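Local coordinates for protein WYL1 (Ruminococcus sp., PDB 6OAW) that modulates the Type VI-D CRISPR-Cas system as a WYL-domain accessory protein and is arranged here as a pair of identical chains, at the interface of chains A and B. Residues are numbered along the deposited sequence; one frame, centred on the assembly and turned at random. Chains: chain A/B, WYL1.

Contact 1: the interface of chains A and B. Residues chain A 360-362, 365, 379-381, 383-384; chain B 379-381, 383-384, 386-387.
Two copies of the C-terminal helix 370-389 cross here in a largely apolar, two-fold symmetric helix-helix interface that ties the two chains of the deposited assembly together. At its centre the side chains of A:Tyr380 and B:Tyr380 cross at about a right angle while their rings lie nearly parallel and offset, rim over rim, with A:Tyr380 CD2 3.6 Å from B:Tyr380 CD1. The main-chain O of each lies in plane at the edge of its partner's ring. A:Tyr380 CD2 also lies 3.6 Å from B:Gly383 CA, where the lack of a side chain may allow the close approach. Next along, A:Ala384 CB and B:Ala384 CB face each other at 3.9 Å. B:Leu379, with CG anti to the backbone N (chi1 172°), points CD1 at A:Gly361. On the flank A:Val365 and B:Tyr387 reach tip to tip, A:Val365 CG1 standing over the tyrosine face 3.8 Å from the ring centroid. B:Ala386 CB presses on A:Lys362 CB at 3.6 Å. Water 1 joins A:Lys362 N to B:Leu379 O; water 2 lies 2.8 Å from B:Tyr387 OH and bridges more loosely to A:Gly361 O. The patch thus sets the last helices together, beside the 3-10 turn 361-363 and strand 364-368.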
# COMPACT_ATOMS: atom_id res chain seq x y z
N PHE A 360 -8.91 10.93 18.63
CA PHE A 360 -8.09 10.71 19.85
C PHE A 360 -8.52 11.60 21.01
O PHE A 360 -8.17 11.26 22.18
CB PHE A 360 -6.62 10.96 19.56
CG PHE A 360 -5.87 9.72 19.15
CD1 PHE A 360 -6.18 9.09 17.95
CD2 PHE A 360 -4.86 9.21 19.93
CE1 PHE A 360 -5.50 7.95 17.56
CE2 PHE A 360 -4.19 8.05 19.54
CZ PHE A 360 -4.51 7.44 18.35
N GLY A 361 -9.20 12.72 20.73
CA GLY A 361 -9.51 13.72 21.75
C GLY A 361 -8.25 14.11 22.51
O GLY A 361 -7.19 14.39 21.87
N LYS A 362 -8.33 14.14 23.84
CA LYS A 362 -7.26 14.71 24.69
C LYS A 362 -6.04 13.79 24.70
O LYS A 362 -5.00 14.24 25.16
CB LYS A 362 -7.81 14.90 26.11
CG LYS A 362 -8.01 13.61 26.87
CD LYS A 362 -7.82 13.75 28.35
CE LYS A 362 -8.27 12.51 29.09
NZ LYS A 362 -8.24 12.75 30.54
N VAL A 365 -3.65 15.42 20.83
CA VAL A 365 -4.08 16.82 20.59
C VAL A 365 -3.17 17.39 19.50
O VAL A 365 -1.97 17.55 19.79
CB VAL A 365 -3.98 17.66 21.87
CG1 VAL A 365 -4.46 19.07 21.64
CG2 VAL A 365 -4.69 17.01 23.06
N LEU A 379 -14.17 20.91 15.68
CA LEU A 379 -14.81 19.56 15.71
C LEU A 379 -15.16 19.20 17.17
O LEU A 379 -16.32 18.82 17.44
CB LEU A 379 -13.87 18.52 15.10
CG LEU A 379 -14.32 17.06 15.23
CD1 LEU A 379 -15.53 16.78 14.33
CD2 LEU A 379 -13.17 16.13 14.87
N TYR A 380 -14.20 19.37 18.08
CA TYR A 380 -14.34 18.93 19.49
C TYR A 380 -15.30 19.87 20.23
O TYR A 380 -16.13 19.34 20.97
CB TYR A 380 -12.97 18.74 20.16
CG TYR A 380 -12.51 17.34 19.92
CD1 TYR A 380 -11.82 17.00 18.77
CD2 TYR A 380 -12.93 16.31 20.75
CE1 TYR A 380 -11.46 15.69 18.50
CE2 TYR A 380 -12.60 14.99 20.48
CZ TYR A 380 -11.89 14.67 19.34
OH TYR A 380 -11.57 13.37 19.07
N VAL A 381 -15.16 21.18 20.06
CA VAL A 381 -15.96 22.17 20.83
C VAL A 381 -17.41 21.99 20.37
O VAL A 381 -18.29 21.90 21.23
CB VAL A 381 -15.43 23.62 20.70
CG1 VAL A 381 -16.45 24.67 21.11
CG2 VAL A 381 -14.16 23.82 21.50
N GLY A 383 -18.78 19.40 18.84
CA GLY A 383 -19.17 18.02 19.17
C GLY A 383 -19.63 17.94 20.61
O GLY A 383 -20.75 17.41 20.84
N ALA A 384 -18.83 18.51 21.52
CA ALA A 384 -19.10 18.54 22.98
C ALA A 384 -20.45 19.22 23.21
O ALA A 384 -21.29 18.67 23.98
CB ALA A 384 -17.97 19.25 23.71
N LEU B 379 -15.41 11.55 25.31
CA LEU B 379 -14.34 11.82 24.31
C LEU B 379 -14.39 13.31 23.92
O LEU B 379 -13.34 13.99 23.97
CB LEU B 379 -14.53 10.93 23.08
CG LEU B 379 -13.64 11.23 21.88
CD1 LEU B 379 -12.16 10.96 22.20
CD2 LEU B 379 -14.09 10.39 20.67
N TYR B 380 -15.58 13.80 23.59
CA TYR B 380 -15.76 15.17 23.04
C TYR B 380 -15.57 16.19 24.16
O TYR B 380 -14.90 17.19 23.88
CB TYR B 380 -17.08 15.31 22.30
CG TYR B 380 -16.91 14.90 20.87
CD1 TYR B 380 -16.41 15.79 19.94
CD2 TYR B 380 -17.07 13.58 20.49
CE1 TYR B 380 -16.11 15.40 18.65
CE2 TYR B 380 -16.78 13.18 19.20
CZ TYR B 380 -16.31 14.09 18.27
OH TYR B 380 -16.03 13.72 16.98
N VAL B 381 -16.14 15.98 25.36
CA VAL B 381 -16.07 17.04 26.40
C VAL B 381 -14.59 17.14 26.82
O VAL B 381 -14.11 18.25 26.92
CB VAL B 381 -17.03 16.78 27.58
CG1 VAL B 381 -16.69 17.66 28.80
CG2 VAL B 381 -18.47 17.01 27.17
N GLY B 383 -11.92 16.20 25.10
CA GLY B 383 -11.18 16.64 23.90
C GLY B 383 -11.27 18.14 23.74
O GLY B 383 -10.20 18.80 23.59
N ALA B 384 -12.49 18.67 23.87
CA ALA B 384 -12.79 20.12 23.78
C ALA B 384 -11.95 20.86 24.83
O ALA B 384 -11.34 21.92 24.52
CB ALA B 384 -14.26 20.37 23.98
N ALA B 386 -9.20 19.92 26.22
CA ALA B 386 -7.77 19.83 25.84
C ALA B 386 -7.45 20.90 24.78
O ALA B 386 -6.48 21.65 24.95
CB ALA B 386 -7.44 18.43 25.38
N TYR B 387 -8.27 21.02 23.73
CA TYR B 387 -8.03 22.00 22.65
C TYR B 387 -8.18 23.43 23.20
O TYR B 387 -7.29 24.28 22.88
CB TYR B 387 -8.89 21.71 21.43
CG TYR B 387 -8.33 20.60 20.59
CD1 TYR B 387 -7.32 20.86 19.67
CD2 TYR B 387 -8.79 19.30 20.72
CE1 TYR B 387 -6.78 19.84 18.91
CE2 TYR B 387 -8.27 18.28 19.95
CZ TYR B 387 -7.24 18.55 19.07
OH TYR B 387 -6.70 17.57 18.31
O HOH W 1 -10.87 13.15 24.98
O HOH W 2 -7.77 14.97 18.73

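Contact 2: the interface of chains A and B. Residues chain A 30-31, 33-34, 129, 131, 327; chain B 232-233, 326.
B:Glu232 and B:Tyr233, together with B:Leu326, lie in loops of chain B and pack against the start of helix 30-44 and the start of strand 131-136 in chain A, a mostly van der Waals patch of the two-fold interface. B:Tyr233 carries its middle. From CB, CG is turned anti to the carbonyl carbon (chi1 -69°), which sends the ring toward the helix. B:Tyr233 CD2 comes 3.7 Å from A:Tyr327 OH, the two tyrosines crossing obliquely. B:Tyr233 CE2 also nears that hydroxyl and lies 4.0 Å from A:Ser34 CB, which sits in plane at the ring edge. B:Tyr233 CZ lies 3.9 Å from A:Pro30 CB, and the phenol OH ends near the same carbon. B:Glu232 runs out extended beyond CG and crosses the proline at about a right angle, its carboxylate carbon CD 3.6 Å from A:Pro30 CG. B:Leu326 comes tip to tip with A:Val131, and its CD1 lies beside A:Val131 CG1 over the same face of the A:Tyr33 ring, toward the rim, 3.4 Å from A:Tyr33 CD2. Within the helix, A:Ser34 OG, between the backbone N and the carbonyl carbon (chi1 77°), donates to an in-plane lone pair of A:Ser31 O at 2.7 Å.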
# COMPACT_ATOMS: atom_id res chain seq x y z
N PRO A 30 -12.53 -1.59 -2.20
CA PRO A 30 -12.55 -0.58 -1.15
C PRO A 30 -11.13 -0.04 -0.89
O PRO A 30 -11.02 1.14 -0.66
CB PRO A 30 -13.14 -1.35 0.03
CG PRO A 30 -14.04 -2.35 -0.64
CD PRO A 30 -13.22 -2.83 -1.81
N SER A 31 -10.09 -0.87 -1.01
CA SER A 31 -8.71 -0.46 -0.64
C SER A 31 -8.19 0.54 -1.67
O SER A 31 -7.71 1.60 -1.24
CB SER A 31 -7.75 -1.62 -0.43
OG SER A 31 -7.59 -2.41 -1.60
N TYR A 33 -10.14 2.45 -3.69
CA TYR A 33 -10.96 3.68 -3.57
C TYR A 33 -10.38 4.55 -2.44
O TYR A 33 -10.31 5.78 -2.59
CB TYR A 33 -12.42 3.39 -3.28
CG TYR A 33 -13.28 4.62 -3.12
CD1 TYR A 33 -13.67 5.37 -4.22
CD2 TYR A 33 -13.68 5.06 -1.87
CE1 TYR A 33 -14.46 6.51 -4.08
CE2 TYR A 33 -14.44 6.20 -1.71
CZ TYR A 33 -14.85 6.92 -2.83
OH TYR A 33 -15.64 8.03 -2.62
N SER A 34 -10.07 3.95 -1.29
CA SER A 34 -9.61 4.70 -0.10
C SER A 34 -8.24 5.36 -0.40
O SER A 34 -8.04 6.52 -0.02
CB SER A 34 -9.56 3.80 1.12
OG SER A 34 -8.40 2.98 1.02
N ASN A 129 -16.98 -6.76 -3.11
CA ASN A 129 -17.78 -5.60 -2.62
C ASN A 129 -17.17 -4.31 -3.19
O ASN A 129 -16.58 -3.53 -2.43
CB ASN A 129 -17.85 -5.50 -1.10
N VAL A 131 -16.63 -0.57 -4.80
CA VAL A 131 -17.14 0.83 -4.82
C VAL A 131 -17.33 1.20 -6.29
O VAL A 131 -16.35 1.13 -7.04
CB VAL A 131 -16.14 1.79 -4.13
CG1 VAL A 131 -16.70 3.21 -4.06
CG2 VAL A 131 -15.76 1.28 -2.75
N TYR A 327 -4.28 1.66 10.95
CA TYR A 327 -4.92 2.18 9.72
C TYR A 327 -4.51 3.63 9.45
O TYR A 327 -4.80 4.48 10.23
CB TYR A 327 -6.44 2.10 9.82
CG TYR A 327 -7.10 2.45 8.52
CD1 TYR A 327 -6.79 1.74 7.38
CD2 TYR A 327 -7.97 3.52 8.43
CE1 TYR A 327 -7.34 2.08 6.16
CE2 TYR A 327 -8.57 3.84 7.21
CZ TYR A 327 -8.26 3.12 6.09
OH TYR A 327 -8.81 3.42 4.88
N GLU B 232 -11.24 -6.13 3.91
CA GLU B 232 -11.21 -5.46 2.59
C GLU B 232 -10.07 -4.42 2.55
O GLU B 232 -9.81 -3.97 1.47
CB GLU B 232 -12.52 -4.73 2.31
CG GLU B 232 -13.73 -5.62 2.20
CD GLU B 232 -14.97 -4.86 1.77
OE1 GLU B 232 -15.26 -3.78 2.38
OE2 GLU B 232 -15.60 -5.31 0.78
N TYR B 233 -9.51 -4.00 3.69
CA TYR B 233 -8.45 -2.95 3.72
C TYR B 233 -7.07 -3.59 3.82
O TYR B 233 -6.11 -2.89 4.00
CB TYR B 233 -8.79 -1.90 4.79
CG TYR B 233 -10.00 -1.11 4.37
CD1 TYR B 233 -11.28 -1.58 4.65
CD2 TYR B 233 -9.88 0.06 3.62
CE1 TYR B 233 -12.41 -0.89 4.24
CE2 TYR B 233 -11.00 0.74 3.18
CZ TYR B 233 -12.26 0.23 3.45
OH TYR B 233 -13.37 0.92 3.05
N LEU B 326 -16.03 5.37 3.38
CA LEU B 326 -16.46 3.97 3.21
C LEU B 326 -15.84 3.10 4.29
O LEU B 326 -16.43 2.05 4.61
CB LEU B 326 -16.05 3.50 1.81
CG LEU B 326 -16.74 4.24 0.68
CD1 LEU B 326 -16.48 3.56 -0.66
CD2 LEU B 326 -18.24 4.33 0.88

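Contact 3: the interface of chains A and B. Residues chain A 94, 97-98, 109-110, 113-114; chain B 98, 110, 113-114.
A reciprocal pair of CH-pi contacts makes the first shell of this apolar, two-fold symmetric patch, where helix 104-121 of A packs on its copy, 104-122, in B. B:Ile110 CG2 stands over the centre of the A:Tyr113 ring, 3.5 Å from its centroid, and A:Ile110 CG2 repeats this on B:Tyr113. Each isoleucine crosses the tyrosine obliquely, its CG2 methyl lying over the ring centre. Both tyrosines hold CG anti to the backbone N (chi1 157° in A:Tyr113), throwing the rings across to the other chain. In the model the isoleucines differ beyond CG1, chi2 being 152° in A:Ile110 but -71° in B:Ile110; the B:Ile110 CD1 position is strained, and the difference should be read with caution. A:Ile110 CD1 lies 3.9 Å from B:Tyr113 CB. Around the ring tips, B:Leu114 crosses A:Tyr113, and A:Leu114 crosses B:Tyr113, at about a right angle. A:Ile98, from a loop, borders the opposite ring more loosely, with A:Ile98 CG1 4.2 Å from B:Tyr113 CE1. A:Ile110, A:Tyr113 and A:Leu114, like B:Ile110, B:Tyr113 and B:Leu114, lie within about one helical turn, and that spacing presents all three to the partner helix. The B:Tyr113 hydroxyl ends against a leucine methyl, its OH 3.4 Å from A:Leu114 CD1.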
# COMPACT_ATOMS: atom_id res chain seq x y z
N GLN A 94 5.42 -2.98 -22.08
CA GLN A 94 5.89 -4.33 -21.68
C GLN A 94 6.26 -5.09 -22.95
O GLN A 94 7.23 -5.83 -22.89
CB GLN A 94 4.86 -5.09 -20.86
CG GLN A 94 4.53 -4.39 -19.57
CD GLN A 94 3.58 -5.19 -18.71
OE1 GLN A 94 3.86 -6.33 -18.31
NE2 GLN A 94 2.44 -4.58 -18.41
N GLU A 97 9.62 -3.34 -24.21
CA GLU A 97 10.74 -3.66 -23.29
C GLU A 97 11.49 -4.92 -23.76
O GLU A 97 12.63 -5.12 -23.35
CB GLU A 97 10.19 -3.82 -21.88
CG GLU A 97 11.21 -4.19 -20.83
CD GLU A 97 10.55 -4.36 -19.47
OE1 GLU A 97 9.56 -5.16 -19.38
OE2 GLU A 97 11.00 -3.65 -18.50
N ILE A 98 10.87 -5.75 -24.60
CA ILE A 98 11.50 -7.02 -25.04
C ILE A 98 12.86 -6.70 -25.70
O ILE A 98 12.93 -5.84 -26.58
CB ILE A 98 10.53 -7.79 -25.96
CG1 ILE A 98 9.28 -8.20 -25.18
CG2 ILE A 98 11.23 -8.97 -26.60
CD1 ILE A 98 8.14 -8.70 -26.04
N ILE A 109 7.19 -14.95 -29.68
CA ILE A 109 6.87 -15.94 -28.62
C ILE A 109 6.72 -15.20 -27.30
O ILE A 109 5.80 -15.55 -26.54
CB ILE A 109 7.93 -17.06 -28.56
CG1 ILE A 109 7.77 -17.98 -29.77
CG2 ILE A 109 7.85 -17.83 -27.25
CD1 ILE A 109 9.00 -18.79 -30.06
N ILE A 110 7.58 -14.22 -27.01
CA ILE A 110 7.49 -13.52 -25.71
C ILE A 110 6.24 -12.65 -25.73
O ILE A 110 5.56 -12.63 -24.71
CB ILE A 110 8.77 -12.73 -25.39
CG1 ILE A 110 9.98 -13.67 -25.32
CG2 ILE A 110 8.58 -11.95 -24.12
CD1 ILE A 110 11.29 -13.03 -25.67
N TYR A 113 3.27 -14.79 -25.05
CA TYR A 113 3.33 -15.17 -23.62
C TYR A 113 2.81 -14.01 -22.76
O TYR A 113 2.10 -14.29 -21.81
CB TYR A 113 4.74 -15.54 -23.17
CG TYR A 113 5.02 -15.43 -21.69
CD1 TYR A 113 4.72 -16.45 -20.82
CD2 TYR A 113 5.65 -14.32 -21.18
CE1 TYR A 113 5.02 -16.37 -19.47
CE2 TYR A 113 5.96 -14.21 -19.83
CZ TYR A 113 5.63 -15.24 -18.97
OH TYR A 113 5.91 -15.15 -17.63
N LEU A 114 3.20 -12.77 -23.05
CA LEU A 114 2.79 -11.60 -22.23
C LEU A 114 1.29 -11.29 -22.41
O LEU A 114 0.62 -11.07 -21.41
CB LEU A 114 3.66 -10.39 -22.58
CG LEU A 114 5.00 -10.34 -21.83
CD1 LEU A 114 5.90 -9.25 -22.40
CD2 LEU A 114 4.77 -10.09 -20.35
N ILE B 98 4.92 -20.49 -16.04
CA ILE B 98 4.91 -20.41 -17.53
C ILE B 98 3.90 -21.43 -18.09
O ILE B 98 3.94 -22.61 -17.72
CB ILE B 98 6.32 -20.61 -18.09
CG1 ILE B 98 7.26 -19.50 -17.61
CG2 ILE B 98 6.28 -20.72 -19.62
CD1 ILE B 98 8.72 -19.77 -17.94
N ILE B 110 11.05 -18.23 -23.08
CA ILE B 110 10.32 -17.44 -22.05
C ILE B 110 11.19 -17.42 -20.79
O ILE B 110 11.29 -16.34 -20.17
CB ILE B 110 8.93 -18.01 -21.72
CG1 ILE B 110 8.02 -18.21 -22.93
CG2 ILE B 110 8.28 -17.11 -20.67
CD1 ILE B 110 7.54 -16.95 -23.54
N TYR B 113 13.90 -14.92 -21.12
CA TYR B 113 13.29 -13.57 -21.04
C TYR B 113 13.04 -13.21 -19.57
O TYR B 113 13.30 -12.06 -19.21
CB TYR B 113 11.98 -13.48 -21.84
CG TYR B 113 11.07 -12.35 -21.44
CD1 TYR B 113 11.26 -11.06 -21.93
CD2 TYR B 113 10.02 -12.53 -20.54
CE1 TYR B 113 10.43 -10.01 -21.58
CE2 TYR B 113 9.20 -11.48 -20.16
CZ TYR B 113 9.39 -10.22 -20.70
OH TYR B 113 8.62 -9.15 -20.29
N LEU B 114 12.52 -14.15 -18.76
CA LEU B 114 12.22 -13.90 -17.32
C LEU B 114 13.53 -13.73 -16.52
O LEU B 114 13.62 -12.83 -15.66
CB LEU B 114 11.41 -15.06 -16.74
CG LEU B 114 9.90 -15.04 -17.01
CD1 LEU B 114 9.27 -16.35 -16.56
CD2 LEU B 114 9.22 -13.89 -16.30

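Contact 1 and contact 2 are centred about 28 Å apart, contact 2 and contact 3 about 33 Å, and contact 1 and contact 3 about 57 Å, so contact 2 lies between the other two along an extended interface. They share no residue. Contact 1 pairs the C-terminal helices 370-389 and contact 3 the helices beginning at residue 104, each meeting its own copy, while contact 2, like the 361-365 flank of contact 1, joins unlike segments and so has a twin with the chains exchanged. Widely separated parts of each chain thus engage the partner, which suggests a dimer held at several points, although the structure alone does not establish it in solution.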